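Local coordinates for STIL N-terminal domain-containing protein (Trichoplax adhaerens, PDB 5OI9) that probably takes part in centriole assembly, as the N-terminal part of a STIL-family protein whose relatives bind CEP85 and promote PLK4 activation, at residues Glu28-Leu32 with Val190-Ala194; Ile79-Val85 with Ile267-Tyr271; Ser205-Leu211 with Asn240-Leu245; Leu256-Val261 with Ala275-Tyr279; Gly292-Leu298 with Phe310-Phe315. All blocks are in the same frame, centred on the assembly; numbering follows the deposited sequence. Where two conformers were deposited one is given.

Interactions 1, 3, 4 and 5 reach one mixed sheet; interactions 2 and 4 use helix 270-281. Interaction 4 sets that helix on strand 256-264, and interaction 5, its centre 9 Å from that of interaction 4, adds the neighbouring hairpin, the strands being joined by backbone bonds between V257, I259 and I297. Interaction 3 closes the far border of the same sheet, 14 Å from interaction 4 between centres, and W260 NE1 reaches V244 O there. Interactions 1 and 2, 12 Å apart between centres, lie where this sheet and the start of helix 270-281 meet the second sheet; L31 and P270 touch between them. M277 packs on P192 and A194, tying interaction 4 to interaction 1.

Interaction 1 of 5, residues Glu28-Leu32 with Val190-Ala194; sequences ELHLL and VVPSA
The imidazole of H30 reaches across to the backbone of 190-194 with its edge, while L31 and V191 meet through methyl groups beside it. H30 NE2 donates to P192 O over 2.8 Å in a somewhat bent bond (150° at the hydrogen); the donor lies in the plane of the P192 carbonyl, whereas that oxygen sits slightly out of the ring plane. The adjoining carbon CD2 faces A194 O at 3.5 Å, also at the ring edge. With chi1 at -173°, CG lies opposite the backbone N of H30, and the ring is carried out to the 190-194 chain. On its other nitrogen, ND1 accepts from L32 N at 3.2 Å, almost straight at the hydrogen but well tilted from the ring plane. L31 and V191 cross at about a right angle. In the conformer given, CG1 of V191 lies 3.7 Å from L31 CD2 and 3.9 Å from H30 CE1, touching both side chains. W273 of helix 270-281 meets the H30 ring and hydrogen-bonds A194 O, adding to the burial of the contact. The segments leave strands 27-29 and 180-192, which belong to different sheets, and run nearly antiparallel. Because one ring nitrogen donates and the other accepts, both are satisfied and the ring rotation is fixed; the pattern is consistent with a neutral H30 protonated on NE2.

Interaction 2 of 5, residues Ile79-Val85 with Ile267-Tyr271; sequences INKDDRV and IHHPY
Apolar contacts centre on P270, which receives side chains from both ends of the 79-85 turn. The end methyl CD1 of I79 points at the CG corner of the P270 ring, 3.6 Å away. The same I79 methyl comes obliquely to the H269 ring, 3.7 Å from CE1, and V85 CG2 adds a looser touch on P270 CG at 4.2 Å. Between them, D83 lays its CB against P270 CD at 3.7 Å.

The polar end of D83 faces 267-271 without bonding to it. With chi1 at -59° the carboxylate sits beside the backbone N of D83 and over toward H268 and H269. OD2 lies 3.2 Å from H268 O, but both are acceptors and this approach is not a bond. OD1 comes 3.7 Å from H269 CD2, the carboxylate turned 65° from the imidazole plane.

Within 267-271, one hydrogen bond fixes the imidazole: Y271 N donates to H269 ND1 over 3.0 Å, in the ring plane. R84, on the far side of the turn, forms a salt bridge with D36. The arrangement is the turn of the beta hairpin 69-79/85-97, packed against the start of helix 270-281, which H269 N-caps.

Interaction 3 of 5, residues Ser205-Leu211 with Asn240-Leu245; sequences SIVPTAL and NLLLVL
V207 leans over the edge strand 241-245, and its side chain can be followed outward from CB, which lies 3.6 Å from L242 CD2. CG1 of V207 lies 3.9 Å from CD2 of L242. With CG1 opposite the backbone N (chi1 -174°), CG2 is left beside that N and comes 3.3 Å from L241 O and 3.7 Å from N240 CB. T209 CG2 meets the same L242 methyl from a second direction, nearly at right angles. On the other flank I206 CG2 packs against L243 CG, the two side chains also crossing at about a right angle. L211 extends from the first turn of helix 210-216, where its CD2 touches L243 CB and L245 CD2, both at 3.8 Å.

Backbone bonds hold the near end: L241 N donates to S205 O, and V207 N to L241 O at 2.9 Å, flanking a single beta bridge between I206 and L241. P208 then makes an inverse gamma turn, and the chains separate enough for two waters. The first joins V207 O, T209 OG1 and L243 N; the second lies 2.7 Å from T209 OG1 and donates to L243 O. Strand 241-245 pairs on its other side with 229-235. This is a single beta bridge with the parallel bonding pattern, continued by two bridging waters, on the outermost strand of a mixed sheet, leading into an alpha-helix with T209 at its N-cap.

Interaction 4 of 5, residues Leu256-Val261 with Ala275-Tyr279; sequences LVGIWV and ACMRY
Apolar packing begins with I259, which spreads two branches over helix 270-281. Its CD1 reaches A275 CB at 3.6 Å and C276 SG at 3.9 Å, while its CG2 sits 3.7 Å from both CB and CG of Y279. CG1 of I259 lies between backbone N and carbonyl carbon (chi1 62°), and from there the chain runs on extended, so CD1 arrives at the helix surface. V261 CG2 adds a second methyl against A275 CB, at 3.9 Å.

Strand 256-261 and the segment 275-279 run nearly antiparallel, 153° apart, with axes 8.9 Å from each other. They form the first two elements of a beta-alpha-beta unit completed by strand 296-302, whose L298 packs on I259 and V261.

Aromatic contacts belong to Y279. G258 CA stands over one face of its ring in a CH-pi contact, 4.3 Å from the centroid and 25° off the normal. L256 CB meets the ring at its edge, 4.1 Å from Y279 CE1.

The polar end of Y279 passes close to the strand backbone, with OH 3.3 Å from L256 O, but its hydrogen bond is to R290 O. Y279 also meets the ring of F296.

Interaction 5 of 5, residues Gly292-Leu298 with Phe310-Phe315; sequences GSTGFIL and FWECSF
The ring of F296 lies beneath C313, whose CB stands over one face, 3.8 Å from the centroid and offset toward the rim. The sulfur of C313 approaches that ring obliquely and turns toward its neighbour on the same sheet face, where SG meets L298 CB at 3.8 Å. F296 folds back over the partner strand because CG sits between its backbone N and carbonyl carbon (chi1 61°). On the other face, I297 and F310 point the same way side by side, and I297 CD1 touches the edge of the F310 ring at CD2, 4.1 Å away.

Four backbone bonds set this register. F296 and C313 exchange two, each 2.7 Å between N and O; L298 N donates to W311 O, and W311 N returns a bond to L298 O. I297 and E312 form the non-hydrogen-bonded pair between them. At the loop end F315 N donates to G292 O at 3.0 Å, while G295, with positive phi, brings its CA within 3.1 Å of C313 O in a close CA-H...O approach.

Further out, C276 and L280 of helix 270-281 cover F296, and E312 OE2 is held by S20 and W18. The consecutive antiparallel strands 296-302 and 309-314 form a beta hairpin, flanked by 196-200 and 256-264 within the mixed sheet.

Interaction 1 of 5, residues Glu28-Leu32 with Val190-Ala194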
# COMPACT_ATOMS: atom_id res chain seq x y z
N GLU A 28 0.93 16.82 -7.76
CA GLU A 28 1.06 15.46 -8.26
C GLU A 28 1.13 14.51 -7.07
O GLU A 28 2.02 14.64 -6.22
CB GLU A 28 2.30 15.31 -9.14
CG GLU A 28 2.25 16.13 -10.43
CD GLU A 28 3.57 16.13 -11.17
OE1 GLU A 28 4.60 15.76 -10.56
OE2 GLU A 28 3.59 16.51 -12.36
N LEU A 29 0.19 13.57 -7.01
CA LEU A 29 0.07 12.65 -5.90
C LEU A 29 0.61 11.28 -6.30
O LEU A 29 0.37 10.81 -7.41
CB LEU A 29 -1.39 12.53 -5.44
CG LEU A 29 -2.13 13.85 -5.20
CD1 LEU A 29 -3.55 13.60 -4.70
CD2 LEU A 29 -1.36 14.73 -4.22
N HIS A 30 1.33 10.64 -5.38
CA HIS A 30 1.76 9.26 -5.55
C HIS A 30 2.09 8.68 -4.19
O HIS A 30 2.40 9.40 -3.24
CB HIS A 30 2.96 9.14 -6.50
CG HIS A 30 3.32 7.72 -6.82
ND1 HIS A 30 4.28 7.02 -6.12
CD2 HIS A 30 2.83 6.86 -7.74
CE1 HIS A 30 4.38 5.80 -6.61
NE2 HIS A 30 3.50 5.68 -7.60
N LEU A 31 2.03 7.34 -4.11
CA LEU A 31 2.26 6.63 -2.86
C LEU A 31 3.55 7.07 -2.17
O LEU A 31 3.57 7.31 -0.96
CB LEU A 31 2.29 5.12 -3.12
CG LEU A 31 2.62 4.28 -1.89
CD1 LEU A 31 1.43 4.24 -0.95
CD2 LEU A 31 3.07 2.87 -2.27
N LEU A 32 4.63 7.17 -2.94
CA LEU A 32 5.95 7.44 -2.38
C LEU A 32 6.39 8.88 -2.58
O LEU A 32 7.59 9.17 -2.52
CB LEU A 32 6.97 6.48 -3.00
CG LEU A 32 6.64 4.99 -2.84
CD1 LEU A 32 7.58 4.12 -3.66
CD2 LEU A 32 6.69 4.60 -1.37
N VAL A 190 6.51 -3.98 -6.12
CA VAL A 190 5.86 -3.35 -7.26
C VAL A 190 4.81 -2.38 -6.74
O VAL A 190 4.08 -2.69 -5.79
CB VAL A 190 5.23 -4.38 -8.23
CG1 VAL A 190 6.30 -5.19 -8.92
CG2 VAL A 190 4.26 -5.29 -7.49
N VAL A 191 4.77 -1.19 -7.32
CA VAL A 191 3.80 -0.16 -6.95
C VAL A 191 3.21 0.42 -8.23
O VAL A 191 3.96 0.63 -9.21
CB VAL A 191 4.46 0.94 -6.10
CG1 VAL A 191 3.49 2.08 -5.84
CG2 VAL A 191 4.96 0.36 -4.78
N PRO A 192 1.91 0.69 -8.30
CA PRO A 192 1.37 1.38 -9.47
C PRO A 192 2.04 2.73 -9.64
O PRO A 192 2.27 3.45 -8.67
CB PRO A 192 -0.12 1.52 -9.15
CG PRO A 192 -0.40 0.45 -8.16
CD PRO A 192 0.85 0.29 -7.36
N SER A 193 2.37 3.06 -10.88
CA SER A 193 3.09 4.29 -11.16
C SER A 193 2.17 5.49 -11.37
O SER A 193 2.66 6.62 -11.33
CB SER A 193 3.98 4.12 -12.39
OG SER A 193 3.20 3.84 -13.54
N ALA A 194 0.87 5.27 -11.54
CA ALA A 194 -0.04 6.35 -11.92
C ALA A 194 0.09 7.57 -11.01
O ALA A 194 0.02 7.46 -9.78
CB ALA A 194 -1.48 5.83 -11.89

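Interaction 2 of 5, residues Ile79-Val85 with Ile267-Tyr271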
# COMPACT_ATOMS: atom_id res chain seq x y z
N ILE A 79 3.94 5.38 8.63
CA ILE A 79 4.22 6.62 7.92
C ILE A 79 4.64 7.64 8.97
O ILE A 79 3.87 7.96 9.88
CB ILE A 79 2.98 7.11 7.15
CG1 ILE A 79 2.41 5.98 6.30
CG2 ILE A 79 3.34 8.27 6.25
CD1 ILE A 79 1.13 6.35 5.58
N ASN A 80 5.87 8.16 8.85
CA ASN A 80 6.35 8.82 10.06
C ASN A 80 6.92 10.22 9.87
O ASN A 80 6.68 11.08 10.73
CB ASN A 80 7.37 7.90 10.78
CG ASN A 80 8.41 7.31 9.85
OD1 ASN A 80 8.28 7.35 8.62
ND2 ASN A 80 9.46 6.74 10.43
N LYS A 81 7.67 10.50 8.81
CA LYS A 81 8.25 11.84 8.63
C LYS A 81 8.03 12.32 7.20
O LYS A 81 8.59 11.77 6.25
CB LYS A 81 9.74 11.88 9.02
CG LYS A 81 10.75 11.08 8.19
CD LYS A 81 12.15 11.52 8.61
CE LYS A 81 13.28 10.71 7.99
NZ LYS A 81 14.60 11.12 8.57
N ASP A 82 7.21 13.37 7.07
CA ASP A 82 6.79 13.92 5.78
C ASP A 82 6.28 12.82 4.85
O ASP A 82 6.72 12.67 3.71
CB ASP A 82 7.92 14.72 5.11
CG ASP A 82 7.44 15.49 3.88
OD1 ASP A 82 6.62 16.42 4.04
OD2 ASP A 82 7.88 15.16 2.76
N ASP A 83 5.35 12.03 5.38
CA ASP A 83 4.68 10.97 4.62
C ASP A 83 5.69 9.95 4.08
O ASP A 83 5.57 9.49 2.94
CB ASP A 83 3.82 11.56 3.50
CG ASP A 83 2.74 12.50 4.03
OD1 ASP A 83 2.12 12.18 5.07
OD2 ASP A 83 2.51 13.56 3.41
N ARG A 84 6.67 9.59 4.90
CA ARG A 84 7.69 8.60 4.53
C ARG A 84 7.23 7.22 4.96
O ARG A 84 7.01 6.97 6.16
CB ARG A 84 9.04 8.95 5.15
CG ARG A 84 10.04 7.82 5.14
CD ARG A 84 11.46 8.32 5.31
NE ARG A 84 11.87 9.16 4.18
CZ ARG A 84 13.14 9.40 3.86
NH1 ARG A 84 14.12 8.87 4.57
NH2 ARG A 84 13.42 10.17 2.82
N VAL A 85 7.10 6.31 4.00
CA VAL A 85 6.51 5.00 4.24
C VAL A 85 7.60 4.01 4.63
O VAL A 85 8.63 3.90 3.95
CB VAL A 85 5.75 4.51 2.99
CG1 VAL A 85 5.10 3.16 3.27
CG2 VAL A 85 4.71 5.53 2.57
N ILE A 267 -3.08 16.95 1.47
CA ILE A 267 -3.36 16.10 0.32
C ILE A 267 -2.19 15.21 -0.05
O ILE A 267 -2.36 14.25 -0.82
CB ILE A 267 -3.78 16.98 -0.88
CG1 ILE A 267 -4.42 16.13 -1.98
CG2 ILE A 267 -2.60 17.78 -1.40
CD1 ILE A 267 -4.86 16.92 -3.17
N HIS A 268 -1.00 15.48 0.50
CA HIS A 268 0.18 14.69 0.19
C HIS A 268 0.25 13.37 0.95
O HIS A 268 1.14 12.56 0.67
CB HIS A 268 1.44 15.51 0.47
CG HIS A 268 1.48 16.82 -0.25
ND1 HIS A 268 1.70 16.91 -1.61
CD2 HIS A 268 1.33 18.09 0.20
CE1 HIS A 268 1.68 18.18 -1.96
NE2 HIS A 268 1.45 18.92 -0.89
N HIS A 269 -0.66 13.14 1.89
CA HIS A 269 -0.67 11.87 2.61
C HIS A 269 -0.93 10.74 1.63
O HIS A 269 -1.86 10.83 0.82
CB HIS A 269 -1.74 11.89 3.70
CG HIS A 269 -1.60 10.81 4.72
ND1 HIS A 269 -1.88 9.49 4.45
CD2 HIS A 269 -1.21 10.85 6.02
CE1 HIS A 269 -1.67 8.76 5.53
NE2 HIS A 269 -1.26 9.56 6.50
N PRO A 270 -0.13 9.67 1.65
CA PRO A 270 -0.33 8.59 0.66
C PRO A 270 -1.70 7.93 0.73
O PRO A 270 -2.10 7.28 -0.24
CB PRO A 270 0.80 7.59 0.99
CG PRO A 270 1.25 7.94 2.38
CD PRO A 270 1.01 9.41 2.54
N TYR A 271 -2.42 8.08 1.84
CA TYR A 271 -3.78 7.54 1.92
C TYR A 271 -4.70 8.23 0.92
O TYR A 271 -5.63 7.59 0.40
CB TYR A 271 -4.32 7.69 3.34
CG TYR A 271 -5.73 7.15 3.52
CD1 TYR A 271 -5.95 5.81 3.80
CD2 TYR A 271 -6.83 7.99 3.41
CE1 TYR A 271 -7.23 5.32 3.96
CE2 TYR A 271 -8.11 7.50 3.58
CZ TYR A 271 -8.31 6.16 3.85
OH TYR A 271 -9.58 5.67 4.02

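Interaction 3 of 5, residues Ser205-Leu211 with Asn240-Leu245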
# COMPACT_ATOMS: atom_id res chain seq x y z
N SER A 205 -21.31 22.97 -2.75
CA SER A 205 -22.35 22.74 -1.75
C SER A 205 -22.51 21.25 -1.47
O SER A 205 -22.56 20.42 -2.38
CB SER A 205 -23.67 23.32 -2.23
OG SER A 205 -24.74 22.92 -1.39
N ILE A 206 -22.60 20.91 -0.18
CA ILE A 206 -22.80 19.54 0.27
C ILE A 206 -24.14 19.47 1.00
O ILE A 206 -24.40 20.29 1.89
CB ILE A 206 -21.66 19.07 1.19
CG1 ILE A 206 -20.32 19.11 0.44
CG2 ILE A 206 -21.94 17.67 1.72
CD1 ILE A 206 -19.13 18.83 1.32
N VAL A 207 -24.96 18.50 0.62
CA VAL A 207 -26.23 18.27 1.33
C VAL A 207 -25.93 17.96 2.79
O VAL A 207 -25.12 17.06 3.08
CB VAL A 207 -27.01 17.13 0.68
CG1 VAL A 207 -28.39 16.99 1.31
CG2 VAL A 207 -27.13 17.35 -0.82
N PRO A 208 -26.53 18.67 3.75
CA PRO A 208 -26.15 18.51 5.17
C PRO A 208 -26.76 17.27 5.82
O PRO A 208 -27.52 17.34 6.79
CB PRO A 208 -26.67 19.81 5.79
CG PRO A 208 -27.85 20.17 4.96
CD PRO A 208 -27.52 19.74 3.56
N THR A 209 -26.42 16.10 5.28
CA THR A 209 -26.80 14.85 5.91
C THR A 209 -26.01 14.64 7.20
O THR A 209 -25.10 15.41 7.54
CB THR A 209 -26.59 13.68 4.95
OG1 THR A 209 -25.20 13.58 4.61
CG2 THR A 209 -27.40 13.87 3.68
N ALA A 210 -26.35 13.58 7.93
CA ALA A 210 -25.70 13.31 9.21
C ALA A 210 -24.21 13.06 9.03
O ALA A 210 -23.39 13.50 9.85
CB ALA A 210 -26.37 12.12 9.90
N LEU A 211 -23.83 12.35 7.96
CA LEU A 211 -22.41 12.11 7.71
C LEU A 211 -21.67 13.40 7.39
O LEU A 211 -20.58 13.64 7.91
CB LEU A 211 -22.25 11.10 6.56
CG LEU A 211 -20.82 10.83 6.11
CD1 LEU A 211 -20.00 10.23 7.25
CD2 LEU A 211 -20.80 9.92 4.89
N ASN A 240 -26.05 18.93 -6.20
CA ASN A 240 -25.45 19.02 -4.88
C ASN A 240 -24.81 17.68 -4.52
O ASN A 240 -25.28 16.61 -4.93
CB ASN A 240 -26.48 19.41 -3.82
CG ASN A 240 -27.09 20.78 -4.07
OD1 ASN A 240 -28.31 20.93 -4.10
ND2 ASN A 240 -26.23 21.78 -4.26
N LEU A 241 -23.74 17.75 -3.73
CA LEU A 241 -22.95 16.57 -3.38
C LEU A 241 -23.56 15.85 -2.19
O LEU A 241 -23.96 16.48 -1.20
CB LEU A 241 -21.51 16.97 -3.07
CG LEU A 241 -20.77 17.78 -4.13
CD1 LEU A 241 -19.33 18.02 -3.72
CD2 LEU A 241 -20.84 17.09 -5.49
N LEU A 242 -23.62 14.53 -2.28
CA LEU A 242 -24.07 13.66 -1.20
C LEU A 242 -22.92 12.75 -0.80
O LEU A 242 -22.35 12.06 -1.65
CB LEU A 242 -25.29 12.84 -1.62
CG LEU A 242 -26.66 13.49 -1.44
CD1 LEU A 242 -27.74 12.69 -2.16
CD2 LEU A 242 -26.98 13.60 0.04
N LEU A 243 -22.57 12.75 0.48
CA LEU A 243 -21.49 11.92 0.98
C LEU A 243 -22.02 10.54 1.34
O LEU A 243 -23.10 10.41 1.91
CB LEU A 243 -20.82 12.56 2.20
CG LEU A 243 -20.30 13.99 2.02
CD1 LEU A 243 -19.38 14.36 3.17
CD2 LEU A 243 -19.59 14.17 0.69
N VAL A 244 -21.24 9.51 1.00
CA VAL A 244 -21.66 8.12 1.15
C VAL A 244 -20.58 7.36 1.89
O VAL A 244 -19.38 7.55 1.65
CB VAL A 244 -21.95 7.47 -0.22
CG1 VAL A 244 -22.55 6.09 -0.04
CG2 VAL A 244 -22.88 8.35 -1.06
N LEU A 245 -21.00 6.48 2.80
CA LEU A 245 -20.06 5.60 3.49
C LEU A 245 -19.48 4.57 2.52
O LEU A 245 -20.13 4.18 1.54
CB LEU A 245 -20.76 4.88 4.64
CG LEU A 245 -21.29 5.77 5.77
CD1 LEU A 245 -22.04 4.94 6.80
CD2 LEU A 245 -20.14 6.53 6.42
O HOH W 1 -24.07 14.57 2.31
O HOH W 2 -25.12 11.07 3.62

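Interaction 4 of 5, residues Leu256-Val261 with Ala275-Tyr279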
# COMPACT_ATOMS: atom_id res chain seq x y z
N LEU A 256 -21.75 8.29 -9.01
CA LEU A 256 -20.65 8.78 -8.20
C LEU A 256 -19.81 9.78 -9.00
O LEU A 256 -19.61 9.61 -10.21
CB LEU A 256 -19.77 7.63 -7.72
CG LEU A 256 -20.45 6.65 -6.76
CD1 LEU A 256 -19.55 5.45 -6.47
CD2 LEU A 256 -20.84 7.36 -5.47
N VAL A 257 -19.33 10.82 -8.32
CA VAL A 257 -18.53 11.86 -8.94
C VAL A 257 -17.18 12.05 -8.26
O VAL A 257 -16.43 12.95 -8.65
CB VAL A 257 -19.29 13.20 -8.98
CG1 VAL A 257 -20.48 13.11 -9.93
CG2 VAL A 257 -19.74 13.60 -7.57
N GLY A 258 -16.86 11.25 -7.25
CA GLY A 258 -15.59 11.41 -6.57
C GLY A 258 -15.62 10.75 -5.21
O GLY A 258 -16.38 9.82 -4.97
N ILE A 259 -14.76 11.27 -4.32
CA ILE A 259 -14.50 10.67 -3.02
C ILE A 259 -14.38 11.76 -1.97
O ILE A 259 -14.19 12.94 -2.28
CB ILE A 259 -13.22 9.81 -3.01
CG1 ILE A 259 -12.00 10.69 -3.33
CG2 ILE A 259 -13.32 8.66 -4.00
CD1 ILE A 259 -10.67 9.96 -3.27
N TRP A 260 -14.50 11.36 -0.71
CA TRP A 260 -14.13 12.20 0.42
C TRP A 260 -13.13 11.45 1.28
O TRP A 260 -13.16 10.22 1.37
CB TRP A 260 -15.35 12.64 1.25
CG TRP A 260 -16.12 11.52 1.88
CD1 TRP A 260 -17.24 10.91 1.39
CD2 TRP A 260 -15.86 10.90 3.15
NE1 TRP A 260 -17.68 9.94 2.26
CE2 TRP A 260 -16.84 9.92 3.35
CE3 TRP A 260 -14.87 11.08 4.13
CZ2 TRP A 260 -16.88 9.11 4.48
CZ3 TRP A 260 -14.90 10.28 5.25
CH2 TRP A 260 -15.90 9.31 5.42
N VAL A 261 -12.22 12.20 1.90
CA VAL A 261 -11.17 11.63 2.74
C VAL A 261 -11.08 12.44 4.03
O VAL A 261 -11.14 13.67 4.00
CB VAL A 261 -9.81 11.59 2.02
CG1 VAL A 261 -8.70 11.15 2.97
CG2 VAL A 261 -9.87 10.66 0.81
N ALA A 275 -6.90 6.35 -1.95
CA ALA A 275 -8.34 6.46 -2.17
C ALA A 275 -8.64 6.81 -3.62
O ALA A 275 -9.57 6.25 -4.22
CB ALA A 275 -8.94 7.50 -1.23
N CYS A 276 -7.85 7.71 -4.22
CA CYS A 276 -8.04 8.06 -5.62
C CYS A 276 -7.85 6.84 -6.52
O CYS A 276 -8.66 6.58 -7.42
CB CYS A 276 -7.06 9.16 -6.03
SG CYS A 276 -7.32 10.75 -5.19
N MSE A 277 -6.78 6.08 -6.29
CA MSE A 277 -6.50 4.88 -7.07
C MSE A 277 -7.62 3.86 -6.94
O MSE A 277 -8.08 3.28 -7.93
CB MSE A 277 -5.18 4.24 -6.63
CG MSE A 277 -3.97 5.08 -6.96
SE MSE A 277 -3.78 5.34 -8.88
CE MSE A 277 -3.02 3.61 -9.29
N ARG A 278 -8.06 3.66 -5.70
CA ARG A 278 -9.15 2.73 -5.44
C ARG A 278 -10.42 3.13 -6.18
O ARG A 278 -11.11 2.28 -6.75
CB ARG A 278 -9.41 2.66 -3.94
CG ARG A 278 -10.52 1.72 -3.55
CD ARG A 278 -10.15 0.27 -3.82
NE ARG A 278 -11.28 -0.59 -3.49
CZ ARG A 278 -11.56 -1.00 -2.26
NH1 ARG A 278 -10.78 -0.63 -1.24
NH2 ARG A 278 -12.61 -1.78 -2.04
N TYR A 279 -10.73 4.43 -6.20
CA TYR A 279 -11.91 4.90 -6.93
C TYR A 279 -11.74 4.69 -8.43
O TYR A 279 -12.68 4.25 -9.11
CB TYR A 279 -12.15 6.38 -6.62
CG TYR A 279 -13.33 7.00 -7.35
CD1 TYR A 279 -14.64 6.70 -6.98
CD2 TYR A 279 -13.13 7.89 -8.40
CE1 TYR A 279 -15.71 7.27 -7.64
CE2 TYR A 279 -14.20 8.46 -9.06
CZ TYR A 279 -15.49 8.15 -8.69
OH TYR A 279 -16.55 8.71 -9.35

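Interaction 5 of 5, residues Gly292-Leu298 with Phe310-Phe315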
# COMPACT_ATOMS: atom_id res chain seq x y z
N GLY A 292 -11.32 9.51 -13.95
CA GLY A 292 -10.00 10.08 -14.15
C GLY A 292 -9.87 10.91 -15.41
O GLY A 292 -9.03 11.81 -15.48
N SER A 293 -10.70 10.62 -16.42
CA SER A 293 -10.62 11.34 -17.69
C SER A 293 -11.36 12.68 -17.62
O SER A 293 -10.89 13.68 -18.16
CB SER A 293 -11.18 10.49 -18.82
OG SER A 293 -10.51 9.24 -18.89
N THR A 294 -12.53 12.70 -16.97
CA THR A 294 -13.28 13.94 -16.82
C THR A 294 -12.80 14.79 -15.66
O THR A 294 -13.11 15.98 -15.61
CB THR A 294 -14.77 13.62 -16.63
OG1 THR A 294 -14.95 12.94 -15.38
CG2 THR A 294 -15.28 12.74 -17.75
N GLY A 295 -12.03 14.22 -14.75
CA GLY A 295 -11.75 14.87 -13.49
C GLY A 295 -12.83 14.53 -12.49
O GLY A 295 -14.02 14.56 -12.82
N PHE A 296 -12.44 14.17 -11.27
CA PHE A 296 -13.40 13.85 -10.23
C PHE A 296 -13.07 14.66 -8.98
O PHE A 296 -11.97 15.20 -8.84
CB PHE A 296 -13.44 12.34 -9.91
CG PHE A 296 -12.13 11.79 -9.40
CD1 PHE A 296 -11.89 11.69 -8.04
CD2 PHE A 296 -11.16 11.35 -10.29
CE1 PHE A 296 -10.70 11.16 -7.57
CE2 PHE A 296 -9.97 10.82 -9.82
CZ PHE A 296 -9.74 10.73 -8.46
N ILE A 297 -14.04 14.75 -8.10
CA ILE A 297 -13.94 15.67 -6.97
C ILE A 297 -13.40 14.92 -5.76
O ILE A 297 -13.68 13.73 -5.55
CB ILE A 297 -15.29 16.35 -6.67
CG1 ILE A 297 -15.10 17.52 -5.71
CG2 ILE A 297 -16.29 15.34 -6.10
CD1 ILE A 297 -16.26 18.49 -5.68
N LEU A 298 -12.60 15.62 -4.97
CA LEU A 298 -12.13 15.14 -3.68
C LEU A 298 -12.52 16.17 -2.63
O LEU A 298 -12.12 17.33 -2.71
CB LEU A 298 -10.61 14.92 -3.68
CG LEU A 298 -9.93 14.83 -2.31
CD1 LEU A 298 -10.38 13.60 -1.55
CD2 LEU A 298 -8.42 14.85 -2.48
N PHE A 310 -11.45 21.39 -1.29
CA PHE A 310 -12.02 20.81 -2.49
C PHE A 310 -10.96 20.76 -3.59
O PHE A 310 -10.28 21.76 -3.85
CB PHE A 310 -13.24 21.62 -2.96
CG PHE A 310 -14.41 21.54 -2.03
CD1 PHE A 310 -14.45 22.30 -0.87
CD2 PHE A 310 -15.48 20.70 -2.30
CE1 PHE A 310 -15.53 22.23 -0.01
CE2 PHE A 310 -16.56 20.62 -1.45
CZ PHE A 310 -16.58 21.39 -0.30
N TRP A 311 -10.83 19.59 -4.21
CA TRP A 311 -9.87 19.37 -5.28
C TRP A 311 -10.55 18.65 -6.44
O TRP A 311 -11.44 17.82 -6.23
CB TRP A 311 -8.68 18.52 -4.82
CG TRP A 311 -7.88 19.10 -3.70
CD1 TRP A 311 -8.23 19.18 -2.38
CD2 TRP A 311 -6.57 19.69 -3.80
NE1 TRP A 311 -7.22 19.77 -1.66
CE2 TRP A 311 -6.20 20.09 -2.51
CE3 TRP A 311 -5.69 19.90 -4.86
CZ2 TRP A 311 -4.97 20.71 -2.25
CZ3 TRP A 311 -4.47 20.50 -4.60
CH2 TRP A 311 -4.13 20.91 -3.31
N GLU A 312 -10.13 18.98 -7.66
CA GLU A 312 -10.47 18.19 -8.83
C GLU A 312 -9.27 17.32 -9.19
O GLU A 312 -8.19 17.84 -9.51
CB GLU A 312 -10.86 19.07 -10.02
CG GLU A 312 -11.19 18.26 -11.27
CD GLU A 312 -11.84 19.09 -12.37
OE1 GLU A 312 -11.19 19.33 -13.40
OE2 GLU A 312 -13.01 19.48 -12.19
N CYS A 313 -9.46 16.01 -9.15
CA CYS A 313 -8.40 15.05 -9.42
C CYS A 313 -8.60 14.41 -10.78
O CYS A 313 -9.74 14.15 -11.19
CB CYS A 313 -8.35 13.97 -8.34
SG CYS A 313 -8.26 14.61 -6.66
N SER A 314 -7.50 14.14 -11.47
CA SER A 314 -7.56 13.53 -12.79
C SER A 314 -6.38 12.60 -12.98
O SER A 314 -5.33 12.76 -12.35
CB SER A 314 -7.58 14.58 -13.91
OG SER A 314 -6.35 15.27 -13.97
N PHE A 315 -6.57 11.62 -13.86
CA PHE A 315 -5.48 10.76 -14.31
C PHE A 315 -5.70 10.44 -15.77
O PHE A 315 -6.83 10.17 -16.20
CB PHE A 315 -5.40 9.46 -13.50
CG PHE A 315 -4.41 8.48 -14.07
CD1 PHE A 315 -3.06 8.80 -14.12
CD2 PHE A 315 -4.82 7.26 -14.56
CE1 PHE A 315 -2.14 7.91 -14.65
CE2 PHE A 315 -3.91 6.36 -15.08
CZ PHE A 315 -2.57 6.69 -15.13